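Local coordinates for protein putative trimethylamine methyltransferase (Rhizobium meliloti, PDB 4YYC) that probably transfers methyl groups and belongs to the trimethylamine methyltransferase (MttB) family, at residues A[127-131]-A[132-136]; A[159-162]-A[163-167]; A[275-278]-A[279-283]; A[301-304]-A[305-309]. All coordinates share one frame; numbering follows the deposited sequence. Where two conformers were deposited one is given.

Interaction 1 of 4, residues A[127-131]-A[132-136]; sequences NAQIG and GKATV
The carbonyl of Gly131 is gripped on both its faces: the Gln129 amide reaches the oxygen from one, the backbone N-H of Ala134 from the other. Gln129 NE2 donates to Gly131 O at 2.8 Å, nearly straight and with the oxygen in the plane of the amide. Ala134 N adds a longer bond of 3.2 Å to Gly131 O, closing a type II' beta turn from Gly131 to Ala134 with Gly132 at its positive-phi corner. With CG anti to the backbone N (chi1 178°) and CD extended beyond it, Gln129 runs alongside Ala134, whose CB lies 3.8 Å from Gln129 NE2. A water bridges the turn as well, accepting from both Gln129 NE2 and Lys133 N. Deeper in, one methyl of Val136 fills the angle between the strands: Val136 CG2 sits 3.3 Å from Gln129 O and 3.8 Å from Ala128 CB. The side chains of Ile130 and Val136 meet at about a right angle, Ile130 CD1 against Val136 CG2 at 3.9 Å. Because the two strands diverge by 112°, this is a corner between sheets, not a paired hairpin. Strand 128-131 pairs antiparallel with 116-119 through Trp119 and Phe117, while 134-137 lies between 44-45 and 388-389.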
loop_
_atom_site.group_PDB
_atom_site.type_symbol
_atom_site.label_atom_id
_atom_site.label_comp_id
_atom_site.label_asym_id
_atom_site.label_seq_id
_atom_site.Cartn_x
_atom_site.Cartn_y
_atom_site.Cartn_z
ATOM N N ASN A 127 -2.256 12.435 25.405
ATOM C CA ASN A 127 -0.939 12.950 25.019
ATOM C C ASN A 127 -0.342 12.050 23.940
ATOM O O ASN A 127 -0.570 10.841 23.967
ATOM C CB ASN A 127 0.034 12.952 26.204
ATOM C CG ASN A 127 -0.272 14.015 27.249
ATOM O OD1 ASN A 127 -1.172 14.858 27.109
ATOM N ND2 ASN A 127 0.477 13.949 28.359
ATOM N N ALA A 128 0.430 12.629 23.022
ATOM C CA ALA A 128 1.029 11.872 21.903
ATOM C C ALA A 128 2.502 12.143 21.828
ATOM O O ALA A 128 2.918 13.281 21.908
ATOM C CB ALA A 128 0.392 12.253 20.593
ATOM N N GLN A 129 3.291 11.109 21.666
ATOM C CA GLN A 129 4.704 11.275 21.421
ATOM C C GLN A 129 4.918 11.691 19.992
ATOM O O GLN A 129 4.424 11.018 19.097
ATOM C CB GLN A 129 5.517 9.993 21.712
ATOM C CG GLN A 129 7.008 10.162 21.409
ATOM C CD GLN A 129 7.824 8.936 21.746
ATOM O OE1 GLN A 129 7.842 8.551 22.921
ATOM N NE2 GLN A 129 8.550 8.320 20.750
ATOM N N ILE A 130 5.791 12.682 19.790
ATOM C CA ILE A 130 6.210 13.085 18.451
ATOM C C ILE A 130 7.691 12.768 18.308
ATOM O O ILE A 130 8.514 13.343 18.998
ATOM C CB ILE A 130 5.938 14.590 18.219
ATOM C CG1 ILE A 130 4.416 14.842 18.110
ATOM C CG2 ILE A 130 6.581 15.086 16.942
ATOM C CD1 ILE A 130 3.718 14.261 16.889
ATOM N N GLY A 131 8.013 11.788 17.446
ATOM C CA GLY A 131 9.385 11.361 17.238
ATOM C C GLY A 131 9.611 9.904 17.561
ATOM O O GLY A 131 8.737 9.201 18.103
ATOM N N GLY A 132 10.791 9.435 17.189
ATOM C CA GLY A 132 11.201 8.066 17.448
ATOM C C GLY A 132 10.343 7.044 16.761
ATOM O O GLY A 132 10.001 7.207 15.590
ATOM N N LYS A 133 9.920 6.039 17.526
ATOM C CA LYS A 133 9.071 4.957 16.984
ATOM C C LYS A 133 7.587 5.264 16.944
ATOM O O LYS A 133 6.810 4.435 16.540
ATOM C CB LYS A 133 9.317 3.633 17.762
ATOM C CG LYS A 133 10.750 3.118 17.700
ATOM C CD LYS A 133 11.143 2.750 16.286
ATOM C CE LYS A 133 12.529 2.158 16.258
ATOM N NZ LYS A 133 12.787 1.391 15.029
ATOM N N ALA A 134 7.191 6.473 17.301
ATOM C CA ALA A 134 5.785 6.807 17.403
ATOM C C ALA A 134 5.218 7.253 16.061
ATOM O O ALA A 134 5.958 7.783 15.215
ATOM C CB ALA A 134 5.590 7.900 18.443
ATOM N N THR A 135 3.923 7.029 15.890
ATOM C CA THR A 135 3.178 7.541 14.720
ATOM C C THR A 135 1.872 8.117 15.222
ATOM O O THR A 135 1.141 7.473 15.971
ATOM C CB THR A 135 2.948 6.440 13.661
ATOM O OG1 THR A 135 4.201 6.067 13.092
ATOM C CG2 THR A 135 2.032 6.919 12.531
ATOM N N VAL A 136 1.602 9.371 14.801
ATOM C CA VAL A 136 0.437 10.118 15.233
ATOM C C VAL A 136 -0.323 10.572 13.981
ATOM O O VAL A 136 0.199 11.322 13.165
ATOM C CB VAL A 136 0.899 11.358 16.035
ATOM C CG1 VAL A 136 -0.260 12.250 16.412
ATOM C CG2 VAL A 136 1.661 10.918 17.284
HETATM O O HOH W 1 10.495 5.846 20.514
#

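Interaction 2 of 4, residues A[159-162]-A[163-167]; sequences EDFR and NFVKL
Phe161 and Val165 meet one helical turn apart, Phe161 CE1 resting 3.8 Å from Val165 CG2. The ring is carried there with its CG anti to the backbone N (chi1 -167°), and the valine branch it meets also lies 3.4 Å from Phe161 O. On another side of the helix, Phe164 leans back over the preceding turn and brings CD2 to 3.2 Å from Asp160 O, the same oxygen that takes the Phe164 N-H at 2.9 Å. Asn163, Val165 and Lys166 make the equivalent i to i+4 bonds, so regular alpha-helical geometry fixes where all these side chains start. At the more open edge, Glu159 and Asn163 are joined by a water, which donates to Glu159 OE2 at 2.5 Å and accepts from Asn163 ND2 at 3.0 Å.

The next shell holds these groups in place. These are the first turns of helix 158-170, an amphipathic helix packed among helices 192-202, 404-420 and 481-495. Tyr404 touches three of them: its OH bonds to Asp160 OD1 and Asn163 ND2, and its ring meets that of Phe164 at a shallow angle. Phe161 packs against helix 192-202, where its ring meets His200 steeply, and Leu493 of helix 481-495 lies on Asn163 and Lys166. Near the helix start Asp160 OD2 also pairs with Arg154 and the Thr157 backbone N; that salt bridge and the donated N-H would be expected to keep the buried carboxylate ionised.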
loop_
_atom_site.group_PDB
_atom_site.type_symbol
_atom_site.label_atom_id
_atom_site.label_comp_id
_atom_site.label_asym_id
_atom_site.label_seq_id
_atom_site.Cartn_x
_atom_site.Cartn_y
_atom_site.Cartn_z
ATOM N N GLU A 159 -20.048 24.796 11.017
ATOM C CA GLU A 159 -20.762 23.571 11.352
ATOM C C GLU A 159 -19.992 22.344 10.808
ATOM O O GLU A 159 -19.801 21.344 11.525
ATOM C CB GLU A 159 -22.194 23.595 10.835
ATOM C CG GLU A 159 -22.943 22.370 11.264
ATOM C CD GLU A 159 -24.425 22.440 10.955
ATOM O OE1 GLU A 159 -24.985 23.542 10.654
ATOM O OE2 GLU A 159 -25.021 21.352 10.967
ATOM N N ASP A 160 -19.502 22.418 9.558
ATOM C CA ASP A 160 -18.695 21.327 9.051
ATOM C C ASP A 160 -17.407 21.154 9.840
ATOM O O ASP A 160 -16.979 20.024 10.130
ATOM C CB ASP A 160 -18.287 21.548 7.581
ATOM C CG ASP A 160 -19.435 21.626 6.657
ATOM O OD1 ASP A 160 -20.258 20.681 6.642
ATOM O OD2 ASP A 160 -19.512 22.638 5.926
ATOM N N PHE A 161 -16.761 22.273 10.160
ATOM C CA PHE A 161 -15.522 22.216 10.970
ATOM C C PHE A 161 -15.783 21.431 12.257
ATOM O O PHE A 161 -15.088 20.485 12.620
ATOM C CB PHE A 161 -15.078 23.644 11.292
ATOM C CG PHE A 161 -13.690 23.752 11.849
ATOM C CD1 PHE A 161 -13.401 23.490 13.200
ATOM C CD2 PHE A 161 -12.632 24.076 11.017
ATOM C CE1 PHE A 161 -12.101 23.562 13.668
ATOM C CE2 PHE A 161 -11.348 24.148 11.491
ATOM C CZ PHE A 161 -11.088 23.884 12.834
ATOM N N ARG A 162 -16.853 21.809 12.936
ATOM C CA ARG A 162 -17.217 21.115 14.165
ATOM C C ARG A 162 -17.502 19.633 13.921
ATOM O O ARG A 162 -17.056 18.784 14.703
ATOM C CB ARG A 162 -18.400 21.785 14.833
ATOM C CG ARG A 162 -17.998 23.104 15.446
ATOM C CD ARG A 162 -19.213 23.864 15.875
ATOM N NE ARG A 162 -18.855 25.080 16.561
ATOM C CZ ARG A 162 -19.757 25.897 17.110
ATOM N NH1 ARG A 162 -21.083 25.637 17.048
ATOM N NH2 ARG A 162 -19.317 26.971 17.751
ATOM N N ASN A 163 -18.213 19.320 12.846
ATOM C CA ASN A 163 -18.477 17.921 12.536
ATOM C C ASN A 163 -17.168 17.120 12.361
ATOM O O ASN A 163 -17.086 15.975 12.813
ATOM C CB ASN A 163 -19.362 17.764 11.322
ATOM C CG ASN A 163 -20.799 18.120 11.590
ATOM O OD1 ASN A 163 -21.240 18.126 12.744
ATOM N ND2 ASN A 163 -21.551 18.398 10.538
ATOM N N PHE A 164 -16.196 17.679 11.667
ATOM C CA PHE A 164 -14.913 17.000 11.482
ATOM C C PHE A 164 -14.165 16.853 12.788
ATOM O O PHE A 164 -13.552 15.818 13.005
ATOM C CB PHE A 164 -14.047 17.629 10.403
ATOM C CG PHE A 164 -14.505 17.288 8.985
ATOM C CD1 PHE A 164 -14.277 16.025 8.450
ATOM C CD2 PHE A 164 -15.109 18.250 8.160
ATOM C CE1 PHE A 164 -14.687 15.712 7.157
ATOM C CE2 PHE A 164 -15.557 17.921 6.862
ATOM C CZ PHE A 164 -15.365 16.642 6.394
ATOM N N VAL A 165 -14.225 17.877 13.653
ATOM C CA VAL A 165 -13.641 17.731 14.961
ATOM C C VAL A 165 -14.302 16.586 15.734
ATOM O O VAL A 165 -13.624 15.774 16.365
ATOM C CB VAL A 165 -13.636 19.035 15.750
ATOM C CG1 VAL A 165 -13.117 18.806 17.154
ATOM C CG2 VAL A 165 -12.726 20.041 15.054
ATOM N N LYS A 166 -15.631 16.527 15.683
ATOM C CA LYS A 166 -16.367 15.452 16.325
ATOM C C LYS A 166 -15.968 14.071 15.794
ATOM O O LYS A 166 -15.735 13.147 16.561
ATOM C CB LYS A 166 -17.884 15.653 16.183
ATOM C CG LYS A 166 -18.436 16.903 16.886
ATOM C CD LYS A 166 -19.921 17.037 16.581
ATOM C CE LYS A 166 -20.535 18.181 17.351
ATOM N NZ LYS A 166 -21.957 18.432 17.036
ATOM N N LEU A 167 -15.897 13.935 14.457
ATOM C CA LEU A 167 -15.544 12.645 13.877
ATOM C C LEU A 167 -14.122 12.240 14.201
ATOM O O LEU A 167 -13.847 11.048 14.441
ATOM C CB LEU A 167 -15.736 12.690 12.359
ATOM C CG LEU A 167 -17.192 12.851 11.865
ATOM C CD1 LEU A 167 -17.145 12.991 10.359
ATOM C CD2 LEU A 167 -18.087 11.699 12.234
HETATM O O HOH W 2 -24.493 18.917 10.751
#

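Interaction 3 of 4, residues A[275-278]-A[279-283]; sequences FILS and GAMSP
Phe275 and Met281 touch across the tight bend after strand 269-277, the first loop of a beta-alpha-beta unit completed by helix 286-307 and strand 313-322. Their side chains run side by side, pointing the same way, and the methyl of Met281, a selenomethionine here, comes in at the edge of the Phe275 ring, with Met281 CE 3.5 Å from Phe275 CD2. Phe275 also stacks on Phe318 of the neighbouring strand 313-322 and lies about 4 Å from a bound, unidentified ligand, so this end of the strand helps line the ligand's surroundings. Ile276 turns into the body of the fold, where Ile293 and Gln292 of helix 286-307 cover it; the packing is tight, Ile276 CG2 being only 3.1 Å from Ser282 OG. Leu277 lies along Met281 too, with Leu277 CB 3.8 Å from Met281 SE, the selenomethionine chain being bent at chi2 (94°) and chi3. The carbonyl of Leu277 closes the bend: Leu277 O accepts from Ala280 N and from Met281 N, each at 2.9 Å. The backbone N-H of Leu277 is buried and has no partner in the model. Ser278 OG, like Ser282 OG, is bonded to Thr289 OG1 of the following helix. The chain then passes through Gly279, whose positive phi of 95° allows the reversal, and Ala280 reaches the second subunit, packing on Leu446 there. The Ser282 carbonyl turns back on the loop, with Gly279 N donating to Ser282 O at 2.8 Å.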
loop_
_atom_site.group_PDB
_atom_site.type_symbol
_atom_site.label_atom_id
_atom_site.label_comp_id
_atom_site.label_asym_id
_atom_site.label_seq_id
_atom_site.Cartn_x
_atom_site.Cartn_y
_atom_site.Cartn_z
ATOM N N PHE A 275 6.507 22.520 0.293
ATOM C CA PHE A 275 5.249 22.229 -0.381
ATOM C C PHE A 275 5.551 22.061 -1.857
ATOM O O PHE A 275 5.725 23.053 -2.580
ATOM C CB PHE A 275 4.259 23.363 -0.153
ATOM C CG PHE A 275 2.886 23.072 -0.689
ATOM C CD1 PHE A 275 1.977 22.362 0.085
ATOM C CD2 PHE A 275 2.539 23.440 -1.969
ATOM C CE1 PHE A 275 0.717 22.044 -0.406
ATOM C CE2 PHE A 275 1.264 23.143 -2.479
ATOM C CZ PHE A 275 0.369 22.447 -1.692
ATOM N N ILE A 276 5.641 20.810 -2.284
ATOM C CA ILE A 276 6.245 20.495 -3.550
ATOM C C ILE A 276 5.393 19.608 -4.440
ATOM O O ILE A 276 4.843 18.603 -3.988
ATOM C CB ILE A 276 7.604 19.872 -3.324
ATOM C CG1 ILE A 276 8.575 21.009 -2.938
ATOM C CG2 ILE A 276 8.157 19.110 -4.509
ATOM C CD1 ILE A 276 9.832 20.446 -2.377
ATOM N N LEU A 277 5.246 20.053 -5.688
ATOM C CA LEU A 277 4.865 19.197 -6.786
ATOM C C LEU A 277 6.122 19.033 -7.639
ATOM O O LEU A 277 6.610 20.010 -8.243
ATOM C CB LEU A 277 3.756 19.839 -7.600
ATOM C CG LEU A 277 2.467 20.110 -6.804
ATOM C CD1 LEU A 277 1.474 20.773 -7.744
ATOM C CD2 LEU A 277 1.918 18.804 -6.246
ATOM N N SER A 278 6.642 17.820 -7.720
ATOM C CA SER A 278 7.899 17.584 -8.430
ATOM C C SER A 278 7.713 17.898 -9.900
ATOM O O SER A 278 6.702 17.510 -10.493
ATOM C CB SER A 278 8.377 16.154 -8.256
ATOM O OG SER A 278 8.842 15.935 -6.949
ATOM N N GLY A 279 8.681 18.610 -10.490
ATOM C CA GLY A 279 8.519 19.139 -11.844
ATOM C C GLY A 279 8.033 20.575 -11.899
ATOM O O GLY A 279 8.153 21.251 -12.928
ATOM N N ALA A 280 7.432 21.060 -10.826
ATOM C CA ALA A 280 6.933 22.434 -10.796
ATOM C C ALA A 280 7.655 23.219 -9.714
ATOM O O ALA A 280 8.340 24.206 -10.030
ATOM C CB ALA A 280 5.431 22.445 -10.590
HETATM N N MSE A 281 7.561 22.781 -8.461
HETATM C CA MSE A 281 8.195 23.495 -7.337
HETATM C C MSE A 281 9.485 22.844 -6.893
HETATM O O MSE A 281 10.115 23.329 -5.961
HETATM C CB MSE A 281 7.267 23.576 -6.125
HETATM C CG MSE A 281 6.116 24.542 -6.359
HETATM SE SE MSE A 281 4.559 23.527 -7.015
HETATM C CE MSE A 281 3.470 23.657 -5.379
ATOM N N SER A 282 9.876 21.755 -7.545
ATOM C CA SER A 282 11.167 21.110 -7.341
ATOM C C SER A 282 11.523 20.403 -8.655
ATOM O O SER A 282 10.672 20.308 -9.555
ATOM C CB SER A 282 11.088 20.080 -6.226
ATOM O OG SER A 282 10.393 18.926 -6.663
ATOM N N PRO A 283 12.765 19.895 -8.776
ATOM C CA PRO A 283 13.106 19.133 -9.966
ATOM C C PRO A 283 12.185 17.939 -10.156
ATOM O O PRO A 283 11.591 17.437 -9.184
ATOM C CB PRO A 283 14.527 18.662 -9.704
ATOM C CG PRO A 283 15.051 19.639 -8.687
ATOM C CD PRO A 283 13.896 19.970 -7.826
#

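Interaction 4 of 4, residues A[301-304]-A[305-309]; sequences AAFT and QLIRK
Phe303 and Ile307, with Thr304 and Gln305, make a local contact in the closing turn of helix 286-307, part apolar packing and part a short chain of side-chain hydrogen bonds. On the apolar side Ile307 lies over one face of the Phe303 ring, its CG1 4.2 Å from Phe303 CE2, and Leu306 CD1 approaches the same ring obliquely. Lys261 of helix 254-265 and Ala83 of helix 81-90 close round Phe303, so the ring is wedged between two other helices.

The polar side belongs to Thr304. Its hydroxyl sits between the backbone N and the carbonyl carbon (chi1 68°), which turns OG1 back toward the preceding turn; there Thr304 OG1 donates to Ala301 O at 2.6 Å, in the plane of that carbonyl. Thr304 OG1 in turn accepts from Gln305 NE2 at 3.1 Å, with the hydroxyl oxygen close to the plane of the glutamine amide. This helix links strand 269-277 to strand 313-322 in a beta-alpha-beta crossover, and Gln305 ties the helix end to the chain leading into the second strand: its OE1 is held by Gly310 N and Thr112 OG1, its NE2 also by Ala311 O. Val313 of that strand packs on Ala301, Thr304 and Gln305.

The backbone bonding is uneven in this last turn. Ala302 O is shared by Gln305 N at 2.9 Å and Leu306 N at 3.3 Å. Yet Arg308, the first residue to leave helical geometry, makes a regular i to i+4 bond, its N-H pointing almost straight at Thr304 O, 3.0 Å from Arg308 N.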
loop_
_atom_site.group_PDB
_atom_site.type_symbol
_atom_site.label_atom_id
_atom_site.label_comp_id
_atom_site.label_asym_id
_atom_site.label_seq_id
_atom_site.Cartn_x
_atom_site.Cartn_y
_atom_site.Cartn_z
ATOM N N ALA A 301 14.098 24.781 9.756
ATOM C CA ALA A 301 14.179 24.191 11.087
ATOM C C ALA A 301 15.265 24.843 11.915
ATOM O O ALA A 301 15.050 25.152 13.106
ATOM C CB ALA A 301 14.367 22.691 11.013
ATOM N N ALA A 302 16.444 25.114 11.322
ATOM C CA ALA A 302 17.502 25.785 12.100
ATOM C C ALA A 302 17.069 27.160 12.548
ATOM O O ALA A 302 17.426 27.574 13.662
ATOM C CB ALA A 302 18.777 25.887 11.279
ATOM N N PHE A 303 16.284 27.850 11.714
ATOM C CA PHE A 303 15.728 29.138 12.092
ATOM C C PHE A 303 14.981 29.089 13.420
ATOM O O PHE A 303 15.107 30.008 14.265
ATOM C CB PHE A 303 14.814 29.664 10.991
ATOM C CG PHE A 303 14.266 31.046 11.291
ATOM C CD1 PHE A 303 15.098 32.144 11.348
ATOM C CD2 PHE A 303 12.945 31.197 11.601
ATOM C CE1 PHE A 303 14.569 33.414 11.668
ATOM C CE2 PHE A 303 12.394 32.445 11.898
ATOM C CZ PHE A 303 13.202 33.542 11.928
ATOM N N THR A 304 14.229 28.035 13.659
ATOM C CA THR A 304 13.481 27.942 14.931
ATOM C C THR A 304 14.426 27.987 16.155
ATOM O O THR A 304 14.075 28.551 17.189
ATOM C CB THR A 304 12.577 26.696 15.014
ATOM O OG1 THR A 304 13.400 25.518 15.089
ATOM C CG2 THR A 304 11.570 26.652 13.842
ATOM N N GLN A 305 15.636 27.445 15.986
ATOM C CA GLN A 305 16.596 27.380 17.087
ATOM C C GLN A 305 17.254 28.728 17.297
ATOM O O GLN A 305 17.733 29.007 18.395
ATOM C CB GLN A 305 17.651 26.278 16.857
ATOM C CG GLN A 305 17.086 24.880 16.598
ATOM C CD GLN A 305 16.219 24.424 17.723
ATOM O OE1 GLN A 305 16.729 24.169 18.850
ATOM N NE2 GLN A 305 14.903 24.341 17.484
ATOM N N LEU A 306 17.280 29.561 16.250
ATOM C CA LEU A 306 17.739 30.944 16.398
ATOM C C LEU A 306 16.791 31.786 17.220
ATOM O O LEU A 306 17.209 32.784 17.859
ATOM C CB LEU A 306 18.043 31.593 15.053
ATOM C CG LEU A 306 19.146 30.950 14.209
ATOM C CD1 LEU A 306 19.226 31.693 12.898
ATOM C CD2 LEU A 306 20.465 30.949 14.909
ATOM N N ILE A 307 15.514 31.451 17.172
ATOM C CA ILE A 307 14.510 32.095 18.010
ATOM C C ILE A 307 14.595 31.560 19.430
ATOM O O ILE A 307 14.678 32.377 20.344
ATOM C CB ILE A 307 13.102 31.928 17.432
ATOM C CG1 ILE A 307 13.009 32.626 16.059
ATOM C CG2 ILE A 307 12.030 32.422 18.410
ATOM C CD1 ILE A 307 12.992 34.144 16.106
ATOM N N ARG A 308 14.561 30.236 19.634
ATOM C CA ARG A 308 14.757 29.632 20.965
ATOM C C ARG A 308 15.408 28.279 20.840
ATOM O O ARG A 308 14.871 27.354 20.201
ATOM C CB ARG A 308 13.442 29.465 21.699
ATOM C CG ARG A 308 12.892 30.728 22.290
ATOM C CD ARG A 308 13.872 31.493 23.156
ATOM N NE ARG A 308 13.199 32.670 23.664
ATOM C CZ ARG A 308 13.197 33.874 23.111
ATOM N NH1 ARG A 308 13.854 34.125 21.998
ATOM N NH2 ARG A 308 12.550 34.850 23.715
ATOM N N LYS A 309 16.591 28.134 21.420
ATOM C CA LYS A 309 17.255 26.850 21.468
ATOM C C LYS A 309 16.337 25.865 22.169
ATOM O O LYS A 309 15.769 26.173 23.222
ATOM C CB LYS A 309 18.573 26.968 22.228
ATOM C CG LYS A 309 19.671 27.629 21.426
ATOM C CD LYS A 309 20.936 27.843 22.246
ATOM C CE LYS A 309 21.928 28.665 21.432
ATOM N NZ LYS A 309 23.249 28.709 22.092
#

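How the interactions relate
The four contacts follow one another along the chain, and none touches another. Interactions 3 and 4 are the most closely tied in the topology: the bend at 275-283 leads into helix 286-307, whose far end carries 301-309, and their nearest atoms are about 12 Å apart. Interaction 1 comes equally near to interaction 4, but lies across the chain's centre from interaction 3, with centres 28 Å apart. The bound, unidentified ligand is about 4 Å from the side chain of Phe275 in interaction 3 and about 12 Å from that of Phe161 in interaction 2. Interactions 2 and 4 are the most distant pair, with centres 34 Å apart.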